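Local coordinates for protein CG14216 (Drosophila melanogaster, PDB 3P9Y) that dephosphorylates phosphoserine in the C-terminal domain of RNA polymerase II and probably takes part in RNA processing and transcription termination, at residues Ser17-Arg22 and Thr63-Ile68; Glu25-Leu30 and Arg93-Cys98; Ile112-Val115 and Val119-Leu122; Lys33-Arg38 and Asp161-Met166; Ala167-Thr170 and Asn174-Asp177. The protein carries 2 engineered substitutions. All coordinates share one frame; numbering follows the deposited sequence.

Interaction 1. Residues Ser17-Arg22 and Thr63-Ile68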
# COMPACT_ATOMS: atom_id res chain seq x y z
N SER A 17 6.95 1.35 -1.03
CA SER A 17 8.11 2.21 -0.87
C SER A 17 7.83 3.68 -1.20
O SER A 17 8.06 4.55 -0.37
CB SER A 17 9.28 1.70 -1.72
OG SER A 17 10.46 2.42 -1.41
N SER A 18 7.34 3.95 -2.41
CA SER A 18 7.19 5.33 -2.87
C SER A 18 5.74 5.82 -2.86
O SER A 18 5.48 6.97 -3.22
CB SER A 18 7.77 5.48 -4.28
OG SER A 18 9.17 5.23 -4.27
N ASN A 19 4.82 4.95 -2.46
CA ASN A 19 3.39 5.25 -2.46
C ASN A 19 2.95 5.69 -3.85
O ASN A 19 2.22 6.67 -4.00
CB ASN A 19 3.08 6.32 -1.41
CG ASN A 19 1.59 6.52 -1.20
OD1 ASN A 19 0.78 5.59 -1.28
ND2 ASN A 19 1.22 7.74 -0.90
N MET A 20 3.40 4.95 -4.85
CA MET A 20 3.18 5.29 -6.26
C MET A 20 2.44 4.19 -7.01
O MET A 20 1.42 4.45 -7.64
CB MET A 20 4.52 5.52 -6.96
CG MET A 20 4.95 6.97 -7.00
SD MET A 20 3.88 7.98 -8.05
CE MET A 20 4.37 9.61 -7.49
N ASN A 21 2.97 2.97 -6.97
CA ASN A 21 2.43 1.89 -7.78
C ASN A 21 1.61 0.90 -6.96
O ASN A 21 0.38 0.94 -6.98
CB ASN A 21 3.56 1.15 -8.49
CG ASN A 21 3.07 0.02 -9.37
OD1 ASN A 21 1.98 0.09 -9.94
ND2 ASN A 21 3.88 -1.02 -9.50
N ARG A 22 2.29 0.02 -6.23
CA ARG A 22 1.64 -1.11 -5.58
C ARG A 22 0.60 -0.71 -4.53
O ARG A 22 -0.50 -1.26 -4.50
CB ARG A 22 2.70 -2.02 -4.95
CG ARG A 22 3.55 -2.79 -5.98
CD ARG A 22 4.81 -3.39 -5.35
NE ARG A 22 5.71 -2.35 -4.84
CZ ARG A 22 6.82 -2.59 -4.13
NH1 ARG A 22 7.17 -3.84 -3.84
NH2 ARG A 22 7.57 -1.58 -3.72
N THR A 63 5.09 16.12 -2.49
CA THR A 63 4.97 16.61 -3.86
C THR A 63 3.68 16.07 -4.46
O THR A 63 3.49 14.86 -4.54
CB THR A 63 6.15 16.15 -4.75
OG1 THR A 63 7.40 16.48 -4.12
CG2 THR A 63 6.09 16.81 -6.12
N LYS A 64 2.79 16.96 -4.89
CA LYS A 64 1.53 16.55 -5.49
C LYS A 64 1.77 15.63 -6.69
O LYS A 64 2.70 15.86 -7.47
CB LYS A 64 0.73 17.77 -5.94
CG LYS A 64 0.25 18.67 -4.82
CD LYS A 64 -0.56 19.82 -5.40
CE LYS A 64 -0.84 20.90 -4.36
NZ LYS A 64 -1.51 22.08 -4.96
N TYR A 65 0.93 14.61 -6.84
CA TYR A 65 1.01 13.74 -8.00
C TYR A 65 0.85 14.56 -9.27
O TYR A 65 1.46 14.27 -10.30
CB TYR A 65 -0.10 12.67 -7.97
CG TYR A 65 0.05 11.64 -6.87
CD1 TYR A 65 1.10 10.72 -6.90
CD2 TYR A 65 -0.86 11.57 -5.83
CE1 TYR A 65 1.23 9.76 -5.90
CE2 TYR A 65 -0.73 10.62 -4.83
CZ TYR A 65 0.32 9.72 -4.87
OH TYR A 65 0.44 8.77 -3.88
N GLU A 66 0.04 15.61 -9.20
CA GLU A 66 -0.23 16.45 -10.35
C GLU A 66 1.04 17.17 -10.81
O GLU A 66 1.27 17.34 -12.00
CB GLU A 66 -1.32 17.47 -10.02
CG GLU A 66 -1.66 18.40 -11.17
CD GLU A 66 -2.76 19.39 -10.82
OE1 GLU A 66 -3.20 19.40 -9.65
OE2 GLU A 66 -3.17 20.15 -11.71
N ASP A 67 1.86 17.60 -9.85
CA ASP A 67 3.09 18.30 -10.17
C ASP A 67 4.15 17.35 -10.73
O ASP A 67 4.92 17.73 -11.61
CB ASP A 67 3.63 19.03 -8.95
CG ASP A 67 2.81 20.25 -8.59
OD1 ASP A 67 2.05 20.72 -9.47
OD2 ASP A 67 2.91 20.73 -7.45
N ILE A 68 4.19 16.13 -10.21
CA ILE A 68 5.11 15.13 -10.74
C ILE A 68 4.70 14.81 -12.17
O ILE A 68 5.55 14.64 -13.05
CB ILE A 68 5.11 13.85 -9.89
CG1 ILE A 68 5.60 14.18 -8.47
CG2 ILE A 68 5.97 12.78 -10.53
CD1 ILE A 68 5.53 13.01 -7.51
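Tyr-65 reaches from the first turn of helix 65-82 to the loop 17-22, and its hydroxyl gives a hydrogen bond to the backbone carbonyl of Asn-19, with OH 2.8 Å from Asn-19 O. The bond runs nearly along the C=O axis (170°), and the carbonyl oxygen lies in the plane of the ring at its edge. With CG beside the backbone N (chi1 -68°), the phenol stretches out to grip with its far end. Packing is dense along the neighbouring stretch of the same rim. Met-20, bent at chi2, slides antiparallel past the ring, its CE 3.5 Å from Tyr-65 CD1 and its SD 5.1 Å from the ring centroid, an edge-on Met-aromatic contact. The same methyl meets Ile-68 CD1 at 3.6 Å, and Leu-89 of helix 85-95 touches both Met-20 and Ile-68. Every residue that touches here is buried, whereas Glu-66 and Asp-67 in the same helical turn are exposed. The backbone N atoms of Ser-17, Ser-18, Met-20 and Asn-21, with Arg-22 NE, hydrogen-bond a modified side chain of the bound peptide, consistent with the phosphate-binding loop of the low-molecular-weight tyrosine phosphatase-like fold.

Interaction 2. Residues Glu25-Leu30 and Arg93-Cys98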
# COMPACT_ATOMS: atom_id res chain seq x y z
N GLU A 25 -2.54 0.96 -6.32
CA GLU A 25 -3.38 -0.01 -7.00
C GLU A 25 -4.27 -0.70 -5.95
O GLU A 25 -5.48 -0.85 -6.15
CB GLU A 25 -2.51 -1.04 -7.71
CG GLU A 25 -3.23 -1.86 -8.75
CD GLU A 25 -3.60 -1.05 -9.97
OE1 GLU A 25 -4.81 -0.90 -10.22
OE2 GLU A 25 -2.69 -0.55 -10.67
N ALA A 26 -3.66 -1.09 -4.83
CA ALA A 26 -4.41 -1.71 -3.74
C ALA A 26 -5.38 -0.72 -3.11
O ALA A 26 -6.49 -1.08 -2.72
CB ALA A 26 -3.45 -2.26 -2.68
N HIS A 27 -4.95 0.54 -2.99
CA HIS A 27 -5.79 1.57 -2.40
C HIS A 27 -7.07 1.65 -3.20
O HIS A 27 -8.17 1.60 -2.65
CB HIS A 27 -5.08 2.93 -2.43
CG HIS A 27 -5.80 4.01 -1.67
ND1 HIS A 27 -5.14 4.95 -0.91
CD2 HIS A 27 -7.12 4.30 -1.55
CE1 HIS A 27 -6.01 5.77 -0.35
NE2 HIS A 27 -7.22 5.39 -0.73
N ASN A 28 -6.92 1.76 -4.52
CA ASN A 28 -8.06 1.95 -5.41
C ASN A 28 -9.03 0.79 -5.35
O ASN A 28 -10.24 0.98 -5.24
CB ASN A 28 -7.56 2.14 -6.84
CG ASN A 28 -8.70 2.35 -7.82
OD1 ASN A 28 -9.19 3.46 -8.00
ND2 ASN A 28 -9.12 1.27 -8.45
N PHE A 29 -8.50 -0.43 -5.40
CA PHE A 29 -9.33 -1.62 -5.41
C PHE A 29 -10.07 -1.76 -4.08
O PHE A 29 -11.28 -1.92 -4.05
CB PHE A 29 -8.46 -2.85 -5.68
CG PHE A 29 -9.22 -4.03 -6.22
CD1 PHE A 29 -9.31 -4.25 -7.59
CD2 PHE A 29 -9.85 -4.91 -5.37
CE1 PHE A 29 -10.01 -5.33 -8.09
CE2 PHE A 29 -10.56 -6.00 -5.86
CZ PHE A 29 -10.63 -6.21 -7.22
N LEU A 30 -9.33 -1.68 -2.98
CA LEU A 30 -9.92 -1.78 -1.64
C LEU A 30 -11.04 -0.76 -1.44
O LEU A 30 -12.09 -1.10 -0.90
CB LEU A 30 -8.85 -1.60 -0.56
CG LEU A 30 -7.95 -2.81 -0.30
CD1 LEU A 30 -6.70 -2.40 0.48
CD2 LEU A 30 -8.71 -3.91 0.43
N ARG A 93 -3.68 10.77 -8.70
CA ARG A 93 -4.21 12.11 -8.46
C ARG A 93 -5.69 12.04 -8.10
O ARG A 93 -6.16 12.77 -7.23
CB ARG A 93 -4.02 12.99 -9.69
CG ARG A 93 -4.44 14.44 -9.48
CD ARG A 93 -4.77 15.15 -10.79
NE ARG A 93 -6.21 15.18 -11.05
CZ ARG A 93 -6.86 14.37 -11.89
NH1 ARG A 93 -6.20 13.46 -12.59
NH2 ARG A 93 -8.17 14.48 -12.04
N ARG A 94 -6.41 11.15 -8.76
CA ARG A 94 -7.85 11.01 -8.54
C ARG A 94 -8.15 10.42 -7.17
O ARG A 94 -9.26 10.59 -6.66
CB ARG A 94 -8.48 10.13 -9.61
CG ARG A 94 -8.31 10.67 -11.01
CD ARG A 94 -9.21 9.94 -11.98
NE ARG A 94 -8.88 10.24 -13.36
CZ ARG A 94 -9.63 9.89 -14.40
NH1 ARG A 94 -10.77 9.24 -14.20
NH2 ARG A 94 -9.25 10.20 -15.63
N ILE A 95 -7.19 9.72 -6.59
CA ILE A 95 -7.37 9.15 -5.26
C ILE A 95 -7.03 10.16 -4.16
O ILE A 95 -7.80 10.35 -3.22
CB ILE A 95 -6.52 7.89 -5.06
CG1 ILE A 95 -7.05 6.78 -5.96
CG2 ILE A 95 -6.56 7.45 -3.60
CD1 ILE A 95 -6.21 5.52 -5.94
N LYS A 96 -5.88 10.82 -4.28
CA LYS A 96 -5.48 11.78 -3.28
C LYS A 96 -4.44 12.75 -3.80
O LYS A 96 -3.85 12.55 -4.86
CB LYS A 96 -4.98 11.07 -2.02
CG LYS A 96 -3.72 10.24 -2.20
CD LYS A 96 -3.35 9.52 -0.91
CE LYS A 96 -2.03 8.77 -1.01
NZ LYS A 96 -1.78 7.97 0.23
N LYS A 97 -4.21 13.80 -3.01
CA LYS A 97 -3.36 14.92 -3.39
C LYS A 97 -1.92 14.50 -3.65
O LYS A 97 -1.35 14.87 -4.67
CB LYS A 97 -3.40 15.96 -2.27
CG LYS A 97 -2.57 17.21 -2.50
CD LYS A 97 -2.37 17.96 -1.19
CE LYS A 97 -1.87 19.39 -1.41
NZ LYS A 97 -2.94 20.30 -1.90
N CYS A 98 -1.34 13.74 -2.74
CA CYS A 98 0.10 13.48 -2.80
C CYS A 98 0.54 12.22 -2.07
O CYS A 98 -0.15 11.73 -1.17
CB CYS A 98 0.84 14.67 -2.18
SG CYS A 98 0.48 14.90 -0.42
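Ile-95 lays its CG2 methyl over one face of the His-27 imidazole, sitting above the middle of the ring. This is a CH-pi contact between helix 22-32, which follows the phosphate-binding loop of the phosphatase fold, and the C-terminal end of helix 85-95. CG2 stands 3.6 Å from the ring centroid of His-27 and only 11° off its normal, so all five ring atoms are within about 4 Å of it. The branching of the isoleucine divides the work: CG2, anti to the backbone N, takes the ring, while CG1 (chi1 -68°) carries CD1 across to Asn-28. The polar end of His-27 is engaged elsewhere, ND1 being hydrogen-bonded to Ser-39 OG, which helps to set the rotation of the ring. Lys-96 NZ shares that hydroxyl; lying 4.7 Å from His-27 ND1, it may somewhat disfavour a protonated imidazole, though its salt bridge to Glu-100 partly offsets its charge. An alanine at His-27 is likely to leave the CG2 methyl without its platform and Ser-39 without its ring partner. The contact lies at the surface. At its other branch, Ile-95 CD1 packs against the beta carbon of Asn-28, 3.7 Å from CB.

Interaction 3. Residues Ile112-Val115 and Val119-Leu122. With IMD (imidazole), chain I.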
# COMPACT_ATOMS: atom_id res chain seq x y z
N ILE A 112 -2.37 -3.36 8.73
CA ILE A 112 -1.44 -2.70 7.83
C ILE A 112 -0.84 -3.75 6.90
O ILE A 112 -0.16 -4.66 7.35
CB ILE A 112 -0.30 -2.01 8.61
CG1 ILE A 112 -0.89 -1.01 9.61
CG2 ILE A 112 0.66 -1.32 7.65
CD1 ILE A 112 0.15 -0.33 10.49
N VAL A 113 -1.11 -3.64 5.61
CA VAL A 113 -0.55 -4.57 4.63
C VAL A 113 0.68 -3.95 3.99
O VAL A 113 0.64 -2.80 3.54
CB VAL A 113 -1.59 -4.92 3.54
CG1 VAL A 113 -1.02 -5.94 2.56
CG2 VAL A 113 -2.88 -5.45 4.18
N THR A 114 1.79 -4.68 3.95
CA THR A 114 2.98 -4.24 3.23
C THR A 114 3.19 -5.15 2.03
O THR A 114 2.69 -6.28 2.00
CB THR A 114 4.24 -4.25 4.12
OG1 THR A 114 4.47 -5.57 4.64
CG2 THR A 114 4.09 -3.28 5.28
N VAL A 115 3.93 -4.67 1.04
CA VAL A 115 4.01 -5.36 -0.25
C VAL A 115 5.40 -5.95 -0.53
O VAL A 115 5.65 -6.46 -1.62
CB VAL A 115 3.58 -4.43 -1.40
CG1 VAL A 115 2.15 -3.98 -1.20
CG2 VAL A 115 4.50 -3.22 -1.50
N VAL A 119 9.74 -3.32 3.21
CA VAL A 119 8.75 -2.36 3.68
C VAL A 119 8.14 -2.85 4.99
O VAL A 119 7.96 -2.08 5.93
CB VAL A 119 7.64 -2.14 2.63
CG1 VAL A 119 6.50 -1.30 3.20
CG2 VAL A 119 8.24 -1.48 1.39
N TYR A 120 7.83 -4.14 5.04
CA TYR A 120 7.37 -4.79 6.26
C TYR A 120 8.28 -4.44 7.44
O TYR A 120 7.80 -4.02 8.49
CB TYR A 120 7.38 -6.30 6.04
CG TYR A 120 6.94 -7.13 7.22
CD1 TYR A 120 5.61 -7.21 7.60
CD2 TYR A 120 7.86 -7.90 7.93
CE1 TYR A 120 5.21 -8.00 8.66
CE2 TYR A 120 7.48 -8.68 8.99
CZ TYR A 120 6.15 -8.73 9.35
OH TYR A 120 5.77 -9.53 10.41
N ASP A 121 9.58 -4.59 7.26
CA ASP A 121 10.55 -4.35 8.33
C ASP A 121 10.57 -2.89 8.77
O ASP A 121 10.66 -2.60 9.95
CB ASP A 121 11.95 -4.75 7.88
CG ASP A 121 12.13 -6.25 7.85
OD1 ASP A 121 11.35 -6.96 8.51
OD2 ASP A 121 13.05 -6.72 7.16
N LEU A 122 10.49 -1.97 7.81
CA LEU A 122 10.50 -0.55 8.13
C LEU A 122 9.25 -0.18 8.92
O LEU A 122 9.30 0.59 9.87
CB LEU A 122 10.61 0.29 6.86
CG LEU A 122 11.98 0.23 6.18
CD1 LEU A 122 11.93 0.85 4.79
CD2 LEU A 122 13.04 0.93 7.04
N1 IMD I . 11.54 -6.62 11.56
C2 IMD I . 11.48 -5.31 11.88
N3 IMD I . 11.48 -5.20 13.23
C4 IMD I . 11.54 -6.45 13.76
C5 IMD I . 11.58 -7.34 12.70
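The phenol ring of Tyr-120 receives Thr-114 at its edge: the threonine OG1 lies near the ring plane, 3.6 Å from Tyr-120 CD1 and 3.3 Å from its CB. Strand 137-142 also borders this side chain, through Val-140 and Asn-142, and Tyr-120 OH is hydrogen-bonded to Ser-194. A second flat group, an imidazole probably from the crystallisation liquor, hydrogen-bonds the carboxylate of Asp-121 on the exposed side of the helix, N1 3.1 Å from Asp-121 OD1 with an N-H...O angle of 157°. Across the contact itself the meeting is mainly apolar. Thr-114 has its OG1 in the crowded position between backbone N and carbonyl carbon (chi1 58°), which turns the hydroxyl toward Tyr-120 and Asn-142 and leaves CG2 to slide past Val-119, 3.7 Å from its CG1. The hydroxyl is satisfied by Asn-142 OD1. A valine in place of Thr-114 would probably leave Asn-142 OD1 without this hydroxyl as its mate. Thr-114 ends strand 111-114 and Val-119 lies in helix 117-128, so the contact joins the first strand and the helix of a beta-alpha-beta crossover completed by strand 137-142. Val-119 also packs on Val-15 of strand 11-16, while Val-113 faces helix 149-167.

Interaction 4. Residues Lys33-Arg38 and Asp161-Met166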
# COMPACT_ATOMS: atom_id res chain seq x y z
N LYS A 33 -14.17 -1.65 -3.21
CA LYS A 33 -14.87 -2.74 -2.54
C LYS A 33 -15.40 -2.33 -1.16
O LYS A 33 -15.85 -3.17 -0.39
CB LYS A 33 -13.97 -3.98 -2.40
CG LYS A 33 -13.49 -4.55 -3.73
CD LYS A 33 -14.65 -4.84 -4.67
CE LYS A 33 -14.17 -5.48 -5.97
NZ LYS A 33 -15.27 -5.59 -6.98
N GLY A 34 -15.34 -1.04 -0.86
CA GLY A 34 -16.04 -0.50 0.30
C GLY A 34 -15.24 -0.40 1.59
O GLY A 34 -15.80 -0.12 2.65
N PHE A 35 -13.93 -0.62 1.51
CA PHE A 35 -13.10 -0.57 2.71
C PHE A 35 -12.59 0.84 3.03
O PHE A 35 -12.40 1.67 2.15
CB PHE A 35 -11.91 -1.53 2.57
CG PHE A 35 -12.32 -2.97 2.58
CD1 PHE A 35 -12.59 -3.61 3.78
CD2 PHE A 35 -12.46 -3.68 1.40
CE1 PHE A 35 -12.99 -4.93 3.80
CE2 PHE A 35 -12.85 -5.00 1.42
CZ PHE A 35 -13.11 -5.63 2.61
N ASN A 36 -12.41 1.09 4.32
CA ASN A 36 -11.74 2.29 4.81
C ASN A 36 -10.24 2.10 4.69
O ASN A 36 -9.63 1.45 5.53
CB ASN A 36 -12.13 2.53 6.27
CG ASN A 36 -11.38 3.70 6.90
OD1 ASN A 36 -10.65 4.42 6.23
ND2 ASN A 36 -11.58 3.88 8.20
N VAL A 37 -9.64 2.65 3.64
CA VAL A 37 -8.24 2.38 3.36
C VAL A 37 -7.43 3.66 3.15
O VAL A 37 -7.91 4.63 2.56
CB VAL A 37 -8.10 1.45 2.12
CG1 VAL A 37 -8.82 2.05 0.91
CG2 VAL A 37 -6.63 1.17 1.80
N ARG A 38 -6.20 3.65 3.65
CA ARG A 38 -5.23 4.72 3.41
C ARG A 38 -3.94 4.07 2.93
O ARG A 38 -3.72 2.89 3.17
CB ARG A 38 -4.96 5.52 4.69
CG ARG A 38 -6.17 6.28 5.20
CD ARG A 38 -5.82 7.19 6.37
NE ARG A 38 -6.91 8.09 6.72
CZ ARG A 38 -7.94 7.76 7.49
NH1 ARG A 38 -8.03 6.54 8.01
NH2 ARG A 38 -8.88 8.66 7.76
N ASP A 161 -8.73 -9.94 -1.39
CA ASP A 161 -9.26 -11.23 -0.95
C ASP A 161 -8.89 -11.49 0.50
O ASP A 161 -9.70 -11.99 1.28
CB ASP A 161 -8.74 -12.37 -1.82
CG ASP A 161 -9.30 -12.35 -3.22
OD1 ASP A 161 -10.41 -11.81 -3.42
OD2 ASP A 161 -8.63 -12.89 -4.13
N MET A 162 -7.66 -11.14 0.86
CA MET A 162 -7.18 -11.37 2.22
C MET A 162 -7.96 -10.51 3.22
O MET A 162 -8.40 -10.99 4.25
CB MET A 162 -5.70 -11.06 2.33
CG MET A 162 -5.15 -11.33 3.71
SD MET A 162 -3.39 -10.97 3.87
CE MET A 162 -3.40 -9.18 3.82
N ILE A 163 -8.13 -9.22 2.90
CA ILE A 163 -8.81 -8.30 3.79
C ILE A 163 -10.29 -8.69 3.91
O ILE A 163 -10.87 -8.65 4.98
CB ILE A 163 -8.70 -6.84 3.32
CG1 ILE A 163 -7.23 -6.40 3.26
CG2 ILE A 163 -9.50 -5.92 4.24
CD1 ILE A 163 -6.57 -6.26 4.63
N ASN A 164 -10.89 -9.06 2.79
CA ASN A 164 -12.27 -9.51 2.77
C ASN A 164 -12.47 -10.67 3.74
O ASN A 164 -13.44 -10.70 4.49
CB ASN A 164 -12.68 -9.91 1.36
CG ASN A 164 -14.17 -10.13 1.23
OD1 ASN A 164 -14.97 -9.24 1.53
ND2 ASN A 164 -14.55 -11.32 0.77
N MET A 165 -11.54 -11.62 3.73
CA MET A 165 -11.60 -12.79 4.60
C MET A 165 -11.56 -12.36 6.07
O MET A 165 -12.36 -12.82 6.90
CB MET A 165 -10.43 -13.73 4.29
CG MET A 165 -10.26 -14.89 5.27
SD MET A 165 -8.76 -15.85 4.97
CE MET A 165 -7.50 -14.61 5.26
N MET A 166 -10.64 -11.48 6.40
CA MET A 166 -10.46 -11.05 7.77
C MET A 166 -11.62 -10.18 8.25
O MET A 166 -11.93 -10.17 9.44
CB MET A 166 -9.13 -10.32 7.90
CG MET A 166 -7.95 -11.26 7.71
SD MET A 166 -6.38 -10.41 7.72
CE MET A 166 -6.61 -9.25 6.38
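The Phe-35 ring and the Ile-163 side chain pass each other in opposite directions, with the isoleucine laid over one face of the aromatic ring. The touching branch is CG2, which stands 3.6 Å above the ring plane of Phe-35 and is offset toward the rim, nearest to CE1 at 3.7 Å. Measured from the Phe-35 centroid, CG2 lies 4.0 Å away and 23° off the normal, close enough for a CH-pi contact. While this methyl makes the face contact, the CG1 arm of Ile-163 (chi1 -61°) leads away and carries CD1 toward the sheet, onto Val-113, with Ile-111 also touching the side chain. Farther round the ring, CZ of Phe-35 comes within 4.0 Å of Asn-164 CA and thus rests on the helix backbone, at an oblique approach. The phenylalanine gets here because CG lies beside its backbone N (chi1 -68°), directing the ring from the end of one helix onto the flank of another. The backbone before it sets up this direction: Gly-34, with positive phi, is the C-prime residue of a Schellman motif that closes helix 22-32, in which Phe-35 N bonds to Leu-30 O and Gly-34 N to Ala-31 O. Phe-35 also packs on Leu-30, and so bridges helix 22-32 and helix 149-167. Strand 36-41, which follows, is an outermost strand of the sheet. This is the alpha/beta layering of the low-molecular-weight phosphatase-like fold, in which the first helix and helix 149-167 pack side by side on one face of the central sheet.

Interaction 5. Residues Ala167-Thr170 and Asn174-Asp177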
# COMPACT_ATOMS: atom_id res chain seq x y z
N ALA A 167 -12.26 -9.48 7.32
CA ALA A 167 -13.39 -8.61 7.65
C ALA A 167 -14.60 -9.43 8.08
O ALA A 167 -15.48 -8.94 8.77
CB ALA A 167 -13.75 -7.73 6.46
N LYS A 168 -14.65 -10.69 7.65
CA LYS A 168 -15.77 -11.56 7.98
C LYS A 168 -15.65 -12.16 9.38
O LYS A 168 -16.58 -12.80 9.86
CB LYS A 168 -15.90 -12.67 6.94
CG LYS A 168 -16.32 -12.18 5.56
CD LYS A 168 -16.23 -13.29 4.53
CE LYS A 168 -16.62 -12.79 3.15
NZ LYS A 168 -16.32 -13.81 2.09
N SER A 169 -14.50 -11.95 10.01
CA SER A 169 -14.27 -12.43 11.37
C SER A 169 -14.94 -11.55 12.41
O SER A 169 -14.83 -10.32 12.36
CB SER A 169 -12.77 -12.49 11.67
OG SER A 169 -12.52 -12.72 13.05
N THR A 170 -15.63 -12.17 13.36
CA THR A 170 -16.29 -11.44 14.44
C THR A 170 -15.36 -11.24 15.64
O THR A 170 -15.74 -10.57 16.60
CB THR A 170 -17.57 -12.15 14.90
OG1 THR A 170 -17.27 -13.49 15.30
CG2 THR A 170 -18.59 -12.18 13.77
N ASN A 174 -8.46 -13.35 17.71
CA ASN A 174 -8.41 -14.78 18.03
C ASN A 174 -8.58 -15.67 16.81
O ASN A 174 -8.36 -16.88 16.89
CB ASN A 174 -9.49 -15.13 19.07
CG ASN A 174 -9.23 -14.48 20.42
OD1 ASN A 174 -8.08 -14.23 20.80
ND2 ASN A 174 -10.30 -14.21 21.16
N ASP A 175 -8.97 -15.09 15.68
CA ASP A 175 -9.18 -15.84 14.44
C ASP A 175 -8.02 -15.70 13.46
O ASP A 175 -7.81 -16.55 12.60
CB ASP A 175 -10.44 -15.34 13.71
CG ASP A 175 -11.72 -15.86 14.31
OD1 ASP A 175 -11.67 -16.69 15.24
OD2 ASP A 175 -12.80 -15.44 13.84
N ILE A 176 -7.27 -14.61 13.58
CA ILE A 176 -6.41 -14.19 12.48
C ILE A 176 -5.29 -15.18 12.20
O ILE A 176 -4.97 -15.42 11.05
CB ILE A 176 -5.85 -12.78 12.70
CG1 ILE A 176 -5.23 -12.26 11.40
CG2 ILE A 176 -4.85 -12.78 13.84
CD1 ILE A 176 -4.80 -10.80 11.45
N ASP A 177 -4.69 -15.76 13.24
CA ASP A 177 -3.62 -16.72 13.03
C ASP A 177 -4.11 -17.86 12.14
O ASP A 177 -3.45 -18.23 11.18
CB ASP A 177 -3.09 -17.27 14.36
CG ASP A 177 -2.24 -16.25 15.11
OD1 ASP A 177 -1.67 -15.35 14.47
OD2 ASP A 177 -2.14 -16.35 16.36
O HOH W 1 -15.46 -15.17 13.39
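Ser-169 hydrogen-bonds Asp-175 across the turn that links helix 149-167 to helix 172-187, a short helix-loop-helix connection in which the serine also bonds through OG to the backbone N of Asp-171, as in an ST turn. Its rotamer decides both bonds. OG lies anti to the backbone N and beside the carbonyl carbon (chi1 169°), placing it between the downstream amide and the carboxylate, 2.8 Å from Asp-175 OD2. Asp-175 in turn brings its carboxylate to the linker. Its chi2 of -5° keeps OD1 close to its own CA, so that OD2 is the oxygen pushed forward to meet the serine. The hydroxyl comes to OD2 on the anti side, 32° out of the carboxylate plane, a tilted approach. The aspartate is thereby tethered to the linker at the surface of the chain, and its surroundings are open: the Asp-175 side chain also comes within about 3 Å of a bound tetraethylene glycol, probably from the crystallisation liquor. OD2 takes a second donor besides the serine, so two bonds grip this one oxygen and probably limit the carboxylate's rotation. A water accepts from Thr-170 N at 3.0 Å and donates to Asp-175 OD2 at 2.7 Å.

How the interactions relate
Interactions 1 and 2 cross along the chain and touch, their centres about 10 Å apart, with a probable hydrogen bond from Tyr-65 N to Lys-97 O; together they pack helices 65-82 and 85-95 against the phosphate-binding loop and the helix after it. Helix 22-32 is followed, after a short turn, by strand 36-41, joining interaction 2 to interaction 4 (centres about 14 Å apart). Interaction 4 closes over a span of chain that contains interaction 3, and both reach the central sheet, meeting where Val-113 packs on Met-162 and Ile-163. Interaction 5 comes last, its centre about 13 Å from that of interaction 4 and 33 Å from that of interaction 1, remote from the peptide-binding loop.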